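Local coordinates for protein enoyl-CoA hydratase/isomerase (Mycobacterium abscessus, PDB 3QXZ) that probably acts on enoyl-CoA thioesters as a hydratase or isomerase of the crotonase family, at residues E11-G16 and Q44-D49; R53-T58 and L97-I102; R37-A42 and S88-A93. All blocks are in the same frame, centred on the assembly; numbering follows the deposited sequence. Where two conformers were deposited one is given.

Contact 1 of 3, residues E11-G16 and Q44-D49; sequences EEIRDG and QRLDDD. With K (potassium ion), chain D; EDO (1,2-ethanediol), chain I.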
loop_
_atom_site.group_PDB
_atom_site.type_symbol
_atom_site.label_atom_id
_atom_site.label_comp_id
_atom_site.label_asym_id
_atom_site.label_seq_id
_atom_site.Cartn_x
_atom_site.Cartn_y
_atom_site.Cartn_z
ATOM N N GLU A 11 14.330 -26.602 14.866
ATOM C CA GLU A 11 15.319 -25.598 14.503
ATOM C C GLU A 11 16.591 -26.237 13.964
ATOM O O GLU A 11 17.110 -27.210 14.538
ATOM C CB GLU A 11 15.642 -24.712 15.707
ATOM C CG GLU A 11 16.661 -23.615 15.408
ATOM C CD GLU A 11 16.982 -22.794 16.627
ATOM O OE1 GLU A 11 16.042 -22.317 17.295
ATOM O OE2 GLU A 11 18.181 -22.643 16.933
ATOM N N GLU A 12 17.083 -25.695 12.859
ATOM C CA GLU A 12 18.361 -26.117 12.277
ATOM C C GLU A 12 19.086 -24.892 11.760
ATOM O O GLU A 12 18.490 -24.101 11.023
ATOM C CB GLU A 12 18.121 -27.100 11.129
ATOM C CG GLU A 12 19.393 -27.691 10.517
ATOM C CD GLU A 12 19.092 -28.544 9.290
ATOM O OE1 GLU A 12 18.149 -29.368 9.348
ATOM O OE2 GLU A 12 19.792 -28.381 8.269
ATOM N N ILE A 13 20.353 -24.728 12.128
ATOM C CA ILE A 13 21.166 -23.609 11.670
ATOM C C ILE A 13 22.324 -24.148 10.857
ATOM O O ILE A 13 23.075 -25.007 11.344
ATOM C CB ILE A 13 21.728 -22.776 12.830
ATOM C CG1 ILE A 13 20.617 -22.382 13.810
ATOM C CG2 ILE A 13 22.508 -21.552 12.276
ATOM C CD1 ILE A 13 21.121 -21.688 15.070
ATOM N N ARG A 14 22.468 -23.663 9.632
ATOM C CA ARG A 14 23.572 -24.067 8.768
ATOM C C ARG A 14 23.974 -22.927 7.847
ATOM O O ARG A 14 23.124 -22.305 7.202
ATOM C CB ARG A 14 23.201 -25.319 7.961
ATOM N N ASP A 15 25.276 -22.648 7.808
ATOM C CA ASP A 15 25.861 -21.656 6.902
ATOM C C ASP A 15 25.133 -20.310 6.955
ATOM O O ASP A 15 24.824 -19.720 5.933
ATOM C CB ASP A 15 25.917 -22.193 5.461
ATOM C CG ASP A 15 26.717 -23.485 5.347
ATOM O OD1 ASP A 15 27.663 -23.677 6.138
ATOM O OD2 ASP A 15 26.382 -24.312 4.472
ATOM N N GLY A 16 24.858 -19.850 8.170
ATOM C CA GLY A 16 24.271 -18.537 8.369
ATOM C C GLY A 16 22.758 -18.452 8.273
ATOM O O GLY A 16 22.216 -17.375 8.478
ATOM N N GLN A 44 13.940 -14.351 19.326
ATOM C CA GLN A 44 14.831 -13.505 20.108
ATOM C C GLN A 44 16.263 -14.058 20.148
ATOM O O GLN A 44 17.239 -13.329 19.919
ATOM C CB GLN A 44 14.305 -13.297 21.531
ATOM C CG GLN A 44 15.167 -12.290 22.323
ATOM C CD GLN A 44 15.114 -10.904 21.704
ATOM O OE1 GLN A 44 14.073 -10.243 21.729
ATOM N NE2 GLN A 44 16.241 -10.456 21.130
ATOM N N ARG A 45 16.394 -15.356 20.404
ATOM C CA ARG A 45 17.712 -15.981 20.495
ATOM C C ARG A 45 18.430 -15.924 19.148
ATOM O O ARG A 45 19.620 -15.607 19.090
ATOM C CB ARG A 45 17.563 -17.425 20.994
ATOM C CG ARG A 45 18.858 -18.214 20.970
ATOM C CD ARG A 45 18.691 -19.593 21.606
ATOM N NE ARG A 45 17.472 -20.260 21.159
ATOM C CZ ARG A 45 17.316 -20.848 19.974
ATOM N NH1 ARG A 45 18.312 -20.864 19.086
ATOM N NH2 ARG A 45 16.150 -21.414 19.678
ATOM N N LEU A 46 17.708 -16.227 18.067
ATOM C CA LEU A 46 18.306 -16.247 16.742
ATOM C C LEU A 46 18.676 -14.837 16.303
ATOM O O LEU A 46 19.699 -14.639 15.640
ATOM C CB LEU A 46 17.376 -16.935 15.723
ATOM C CG LEU A 46 17.140 -18.431 15.972
ATOM C CD1 LEU A 46 16.041 -18.932 15.056
ATOM C CD2 LEU A 46 18.422 -19.232 15.785
ATOM N N ASP A 47 17.861 -13.851 16.674
ATOM C CA ASP A 47 18.200 -12.468 16.367
ATOM C C ASP A 47 19.517 -12.075 17.032
ATOM O O ASP A 47 20.365 -11.417 16.411
ATOM C CB ASP A 47 17.078 -11.501 16.771
ATOM C CG ASP A 47 17.194 -10.148 16.093
ATOM O OD1 ASP A 47 17.656 -10.085 14.937
ATOM O OD2 ASP A 47 16.794 -9.156 16.711
ATOM N N ASP A 48 19.697 -12.510 18.281
ATOM C CA ASP A 48 20.885 -12.181 19.054
ATOM C C ASP A 48 22.138 -12.927 18.605
ATOM O O ASP A 48 23.247 -12.464 18.877
ATOM C CB ASP A 48 20.622 -12.430 20.537
ATOM C CG ASP A 48 19.616 -11.463 21.116
ATOM O OD1 ASP A 48 19.394 -10.392 20.504
ATOM O OD2 ASP A 48 19.050 -11.770 22.187
ATOM N N ASP A 49 21.975 -14.057 17.920
ATOM C CA ASP A 49 23.097 -14.898 17.480
ATOM C C ASP A 49 23.764 -14.248 16.261
ATOM O O ASP A 49 23.144 -14.171 15.198
ATOM C CB ASP A 49 22.554 -16.283 17.116
ATOM C CG ASP A 49 23.646 -17.300 16.819
ATOM O OD1 ASP A 49 24.785 -16.894 16.526
ATOM O OD2 ASP A 49 23.315 -18.502 16.860
HETATM K K K D . 21.160 -12.742 14.105
HETATM C C1 EDO I . 13.567 -7.754 19.257
HETATM O O1 EDO I . 13.411 -7.757 20.682
HETATM C C2 EDO I . 14.986 -7.337 18.892
HETATM O O2 EDO I . 15.882 -8.444 19.078
HETATM O O HOH W 1 22.887 -10.636 14.059
#
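Glu11 leaves strand 8-14 with CG anti to the backbone N (chi1 -179°) and runs extended beyond it, while Arg45 of helix 33-48 starts out extended and bends at chi3 (45°), which swings NE round; the two side chains meet tip to tip. The guanidinium grips the carboxylate end-on with two nitrogens. Arg45 NH2 gives a short bond of 2.6 Å to Glu11 OE1, and Arg45 NH1 one of 2.8 Å to Glu11 OE2. Both oxygens use their syn lone pairs, and the two planes lie only 23° apart, the near-coplanar form of a bidentate salt bridge. Leu46 CD2 sits against Glu11 OE2 (3.6 Å) and makes the apolar contact with Ile13 CD1 (3.7 Å), the leucine sliding past both side chains in the opposite direction. Ala18 and Leu20 of the antiparallel neighbour strand 17-23 also touch Leu46. At the helix end Leu46 O and Asp47 O each bind the potassium ion at 2.8 Å and Asp49 O at 2.7 Å; a water, Val52 O and Thr99 OG1 complete the six ligands. Leu46 therefore works in two directions: its side chain packs the helix end on strand 8-14, outermost within this chain in the crotonase-fold sheet, and its carbonyl turns to the metal. The paired surface charges probably stabilise one another, and the cation probably offsets the partial negative charge of the helix C-terminus.

Contact 2 of 3, residues R53-T58 and L97-I102; sequences RVIVLT and LRTPVI. With K (potassium ion), chain D; EDO (1,2-ethanediol), chain H.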
loop_
_atom_site.group_PDB
_atom_site.type_symbol
_atom_site.label_atom_id
_atom_site.label_comp_id
_atom_site.label_asym_id
_atom_site.label_seq_id
_atom_site.Cartn_x
_atom_site.Cartn_y
_atom_site.Cartn_z
ATOM N N ARG A 53 22.301 -15.047 9.932
ATOM C CA ARG A 53 22.078 -13.948 8.991
ATOM C C ARG A 53 20.623 -13.809 8.549
ATOM O O ARG A 53 20.169 -12.687 8.258
ATOM C CB ARG A 53 22.973 -14.107 7.754
ATOM C CG ARG A 53 24.497 -13.967 8.033
ATOM C CD ARG A 53 24.913 -12.588 8.568
ATOM N NE ARG A 53 24.182 -11.563 7.845
ATOM C CZ ARG A 53 24.419 -11.173 6.602
ATOM N NH1 ARG A 53 25.500 -11.575 5.914
ATOM N NH2 ARG A 53 23.576 -10.311 6.052
ATOM N N VAL A 54 19.910 -14.930 8.490
ATOM C CA VAL A 54 18.519 -14.960 8.008
ATOM C C VAL A 54 17.809 -16.090 8.727
ATOM O O VAL A 54 18.413 -17.150 8.983
ATOM C CB VAL A 54 18.427 -15.237 6.468
ATOM C CG1 VAL A 54 16.984 -15.187 5.975
ATOM C CG2 VAL A 54 19.275 -14.291 5.671
ATOM N N ILE A 55 16.527 -15.865 9.017
ATOM C CA ILE A 55 15.648 -16.882 9.575
ATOM C C ILE A 55 14.590 -17.239 8.539
ATOM O O ILE A 55 13.940 -16.348 7.977
ATOM C CB ILE A 55 14.964 -16.373 10.857
ATOM C CG1 ILE A 55 16.004 -16.018 11.924
ATOM C CG2 ILE A 55 13.942 -17.397 11.378
ATOM C CD1 ILE A 55 15.512 -15.026 12.996
ATOM N N VAL A 56 14.422 -18.533 8.286
ATOM C CA VAL A 56 13.339 -19.031 7.421
ATOM C C VAL A 56 12.343 -19.780 8.283
ATOM O O VAL A 56 12.739 -20.687 9.015
ATOM C CB VAL A 56 13.888 -19.939 6.291
ATOM C CG1 VAL A 56 12.750 -20.533 5.441
ATOM C CG2 VAL A 56 14.856 -19.152 5.405
ATOM N N LEU A 57 11.073 -19.383 8.218
ATOM C CA LEU A 57 9.974 -20.051 8.915
ATOM C C LEU A 57 9.155 -20.887 7.937
ATOM O O LEU A 57 8.729 -20.394 6.880
ATOM C CB LEU A 57 9.085 -19.007 9.599
ATOM C CG LEU A 57 7.905 -19.561 10.406
ATOM C CD1 LEU A 57 8.341 -20.433 11.583
ATOM C CD2 LEU A 57 7.066 -18.370 10.887
ATOM N N THR A 58 8.932 -22.159 8.277
ATOM C CA THR A 58 8.228 -23.073 7.382
ATOM C C THR A 58 7.432 -24.100 8.189
ATOM O O THR A 58 7.556 -24.135 9.413
ATOM C CB THR A 58 9.220 -23.718 6.384
ATOM O OG1 THR A 58 8.520 -24.165 5.226
ATOM C CG2 THR A 58 10.029 -24.852 7.018
ATOM N N LEU A 97 12.746 -7.665 14.661
ATOM C CA LEU A 97 14.128 -8.188 14.715
ATOM C C LEU A 97 15.088 -7.409 13.817
ATOM O O LEU A 97 14.667 -6.742 12.869
ATOM C CB LEU A 97 14.151 -9.659 14.273
ATOM C CG LEU A 97 13.171 -10.605 14.975
ATOM C CD1 LEU A 97 13.382 -12.025 14.452
ATOM C CD2 LEU A 97 13.259 -10.521 16.506
ATOM N N ARG A 98 16.384 -7.524 14.099
ATOM C CA ARG A 98 17.400 -7.014 13.173
ATOM C C ARG A 98 17.624 -7.991 12.009
ATOM O O ARG A 98 18.061 -7.588 10.931
ATOM C CB ARG A 98 18.706 -6.775 13.933
ATOM C CG ARG A 98 18.556 -5.780 15.072
ATOM C CD ARG A 98 19.787 -5.716 15.961
ATOM N NE ARG A 98 20.193 -7.035 16.445
ATOM C CZ ARG A 98 19.721 -7.611 17.547
ATOM N NH1 ARG A 98 18.819 -6.993 18.296
ATOM N NH2 ARG A 98 20.152 -8.814 17.901
ATOM N N THR A 99 17.272 -9.250 12.216
ATOM C CA THR A 99 17.533 -10.332 11.266
ATOM C C THR A 99 16.375 -10.501 10.301
ATOM O O THR A 99 15.246 -10.644 10.745
ATOM C CB THR A 99 17.766 -11.650 12.033
ATOM O OG1 THR A 99 18.847 -11.453 12.959
ATOM C CG2 THR A 99 18.080 -12.831 11.114
ATOM N N PRO A 100 16.648 -10.538 8.981
ATOM C CA PRO A 100 15.589 -10.805 8.005
ATOM C C PRO A 100 14.905 -12.144 8.248
ATOM O O PRO A 100 15.564 -13.134 8.639
ATOM C CB PRO A 100 16.346 -10.829 6.671
ATOM C CG PRO A 100 17.491 -9.875 6.889
ATOM C CD PRO A 100 17.918 -10.175 8.315
ATOM N N VAL A 101 13.587 -12.156 8.024
ATOM C CA VAL A 101 12.769 -13.353 8.210
ATOM C C VAL A 101 11.986 -13.596 6.929
ATOM O O VAL A 101 11.255 -12.704 6.465
ATOM C CB VAL A 101 11.799 -13.183 9.407
ATOM C CG1 VAL A 101 10.857 -14.383 9.502
ATOM C CG2 VAL A 101 12.591 -13.052 10.722
ATOM N N ILE A 102 12.138 -14.792 6.363
ATOM C CA ILE A 102 11.392 -15.222 5.197
ATOM C C ILE A 102 10.448 -16.352 5.599
ATOM O O ILE A 102 10.882 -17.332 6.215
ATOM C CB ILE A 102 12.348 -15.760 4.107
ATOM C CG1 ILE A 102 13.365 -14.689 3.680
ATOM C CG2 ILE A 102 11.548 -16.293 2.888
ATOM C CD1 ILE A 102 14.524 -15.239 2.798
HETATM K K K D . 21.160 -12.742 14.105
HETATM C C1 EDO H . 21.388 -8.960 10.901
HETATM O O1 EDO H . 21.216 -8.543 9.545
HETATM C C2 EDO H . 21.730 -10.439 10.851
HETATM O O2 EDO H . 23.061 -10.644 10.318
HETATM O O HOH W 1 22.887 -10.636 14.059
#
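Ile55 CD1 sits at the apolar centre, 4.0 Å from Leu97 CD1 and 3.9 Å from Thr99 CG2, its side chain crossing each of theirs at about a right angle. Val101 CG2 packs beside it, 4.1 Å from Ile55 CB, and Leu46 of helix 33-48 also touches Ile55. On the other face of the sheet Val54 CG1 meets Ile102 CD1 at 4.0 Å, and Ala197 of helix 186-203 packs on Val54 and Val56. Between these two layers the backbones pair as parallel strands, Ile55 beside Val101 and Val56 beside Ile102. Three hydrogen bonds of 2.9 Å join them: Ile55 N to Pro100 O, Ile102 N to Ile55 O, and Leu57 N to Ile102 O. The first is almost straight, with an N-H...O angle of 174°. The pairing begins at Pro100, whose ring nitrogen carries no hydrogen to donate; its CD instead rests against Arg53 O. Further out, Thr99 divides its two branches. CG2, anti to the backbone N, lies against Arg53 O and Ile55, whereas OG1, beside that N (chi1 -57°), binds the potassium ion at 2.9 Å. At the polar edge Arg53 NE donates to a 1,2-ethanediol probably from the crystallisation liquor, and Arg53 NH2 to Val204 O. In these neighbouring central strands of the crotonase-fold sheet backbone N-H and C=O groups pair within a largely aliphatic interior, while potassium coordinates the Thr99 hydroxyl oxygen.

Contact 3 of 3, residues R37-A42 and S88-A93; sequences RQLGAA and SPVQPA
Gly40 CA lies 3.3 Å from Gln91 O in a CA-H...O contact, the tight part of the packing, within the crotonase fold, of the long loop between strands 54-59 and 101-105 on helix 33-48. With no side chain on Gly40 the loop backbone comes directly against the helix, and the CA atoms of Gly40 and Gln91 are just 4.7 Å apart. Flanking this point, Pro92 CD lies 3.4 Å from Gly40 O; the peptide bond before the proline is cis, turning the loop as it passes the helix. Val90 CG1 supplies the apolar packing. It is 3.9 Å from Gly40 N and 4.0 Å from Leu39 CG, the valine and leucine side chains crossing at a slant. Leu39 CG stands anti to the backbone N (chi1 179°), and CD2 lies near both Val90 methyls. Tyr43 of the same helix and Leu116 of helix 112-117 also touch this buried valine. The outer side is looser. Arg37 and Gln91 both leave their backbones pointing away from the opposite segment, and Arg37 NH1 pairs with Glu34. Gln91 reaches, extended at chi2, to its own loop, where NE2 donates to Ser88 O at 2.7 Å. No conventional hydrogen bond crosses between the segments; van der Waals packing and a weak CH...O contact join them, and the two side-chain bonds just named stay within helix and loop.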
loop_
_atom_site.group_PDB
_atom_site.type_symbol
_atom_site.label_atom_id
_atom_site.label_comp_id
_atom_site.label_asym_id
_atom_site.label_seq_id
_atom_site.Cartn_x
_atom_site.Cartn_y
_atom_site.Cartn_z
ATOM N N ARG A 37 4.866 -19.310 22.406
ATOM C CA ARG A 37 5.926 -19.014 23.374
ATOM C C ARG A 37 7.286 -19.419 22.834
ATOM O O ARG A 37 8.244 -18.645 22.912
ATOM C CB ARG A 37 5.683 -19.763 24.684
ATOM C CG ARG A 37 4.491 -19.258 25.462
ATOM C CD ARG A 37 4.382 -20.029 26.765
ATOM N NE ARG A 37 3.149 -19.693 27.472
ATOM C CZ ARG A 37 2.378 -20.580 28.092
ATOM N NH1 ARG A 37 2.693 -21.865 28.066
ATOM N NH2 ARG A 37 1.277 -20.189 28.713
ATOM N N GLN A 38 7.359 -20.632 22.285
ATOM C CA GLN A 38 8.618 -21.145 21.723
ATOM C C GLN A 38 9.084 -20.355 20.494
ATOM O O GLN A 38 10.284 -20.125 20.336
ATOM C CB GLN A 38 8.522 -22.639 21.417
ATOM C CG GLN A 38 8.449 -23.465 22.713
ATOM C CD GLN A 38 8.627 -24.947 22.519
ATOM O OE1 GLN A 38 9.247 -25.408 21.561
ATOM N NE2 GLN A 38 8.106 -25.715 23.469
ATOM N N LEU A 39 8.146 -19.937 19.643
ATOM C CA LEU A 39 8.514 -19.216 18.431
ATOM C C LEU A 39 9.071 -17.841 18.785
ATOM O O LEU A 39 10.073 -17.402 18.208
ATOM C CB LEU A 39 7.325 -19.133 17.462
ATOM C CG LEU A 39 7.564 -18.371 16.152
ATOM C CD1 LEU A 39 8.772 -18.941 15.381
ATOM C CD2 LEU A 39 6.322 -18.370 15.274
ATOM N N GLY A 40 8.442 -17.157 19.730
ATOM C CA GLY A 40 8.940 -15.866 20.180
ATOM C C GLY A 40 10.331 -15.992 20.781
ATOM O O GLY A 40 11.225 -15.198 20.482
ATOM N N ALA A 41 10.524 -17.011 21.625
ATOM C CA ALA A 41 11.830 -17.236 22.253
ATOM C C ALA A 41 12.900 -17.531 21.215
ATOM O O ALA A 41 14.021 -17.046 21.341
ATOM C CB ALA A 41 11.747 -18.378 23.269
ATOM N N ALA A 42 12.550 -18.311 20.193
ATOM C CA ALA A 42 13.492 -18.647 19.121
ATOM C C ALA A 42 13.838 -17.408 18.296
ATOM O O ALA A 42 15.003 -17.185 17.983
ATOM C CB ALA A 42 12.943 -19.744 18.219
ATOM N N SER A 88 -1.612 -11.131 20.646
ATOM C CA SER A 88 -0.288 -11.226 20.020
ATOM C C SER A 88 0.537 -12.304 20.759
ATOM O O SER A 88 1.379 -11.977 21.595
ATOM C CB SER A 88 0.429 -9.877 20.054
ATOM O OG SER A 88 -0.124 -8.988 19.086
ATOM N N PRO A 89 0.292 -13.583 20.447
ATOM C CA PRO A 89 0.915 -14.687 21.207
ATOM C C PRO A 89 2.357 -15.009 20.803
ATOM O O PRO A 89 2.975 -15.915 21.383
ATOM C CB PRO A 89 0.016 -15.864 20.871
ATOM C CG PRO A 89 -0.450 -15.579 19.487
ATOM C CD PRO A 89 -0.693 -14.093 19.479
ATOM N N VAL A 90 2.910 -14.274 19.843
ATOM C CA VAL A 90 4.310 -14.445 19.465
ATOM C C VAL A 90 5.007 -13.111 19.655
ATOM O O VAL A 90 4.690 -12.140 18.948
ATOM C CB VAL A 90 4.457 -14.945 18.017
ATOM C CG1 VAL A 90 5.929 -14.979 17.612
ATOM C CG2 VAL A 90 3.821 -16.311 17.864
ATOM N N GLN A 91 5.915 -13.052 20.618
ATOM C CA GLN A 91 6.646 -11.842 20.951
ATOM C C GLN A 91 8.097 -12.234 21.231
ATOM O O GLN A 91 8.357 -13.181 21.980
ATOM C CB GLN A 91 6.011 -11.151 22.166
ATOM C CG GLN A 91 4.577 -10.675 21.890
ATOM C CD GLN A 91 3.934 -9.994 23.079
ATOM O OE1 GLN A 91 4.540 -9.141 23.723
ATOM N NE2 GLN A 91 2.687 -10.355 23.364
ATOM N N PRO A 92 9.066 -11.545 20.605
ATOM C CA PRO A 92 8.888 -10.448 19.655
ATOM C C PRO A 92 8.311 -10.933 18.334
ATOM O O PRO A 92 8.396 -12.142 18.005
ATOM C CB PRO A 92 10.319 -9.967 19.420
ATOM C CG PRO A 92 11.145 -11.180 19.614
ATOM C CD PRO A 92 10.486 -11.870 20.791
ATOM N N ALA A 93 7.741 -9.999 17.587
ATOM C CA ALA A 93 7.243 -10.267 16.226
ATOM C C ALA A 93 8.461 -10.276 15.301
ATOM O O ALA A 93 9.471 -9.616 15.562
ATOM C CB ALA A 93 6.288 -9.194 15.798
#

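How the contacts relate
Helix 33-48 serves contacts 1 and 3: its middle meets the 88-93 loop in contact 3, and its C-terminal end meets strand 8-14 in contact 1. Contacts 1 and 2, with centres about 9 Å apart, share the potassium ion and its water. Asp47 OD1 lies 2.7 Å from Thr99 OG1, a probable hydrogen bond beside the metal, and Leu46 CB packs 3.8 Å from Ile55 CD1. Contact 3 is more distant, its centre about 13 Å from that of contact 2 and about 15 Å from that of contact 1. Pro92 CG touches Leu97 CD2 of contact 2 (3.8 Å) and Gln44 OE1 of contact 1 (3.7 Å). The Pro92 side chain remains about 12 Å from that potassium ion, so contact 3 takes no part in the site.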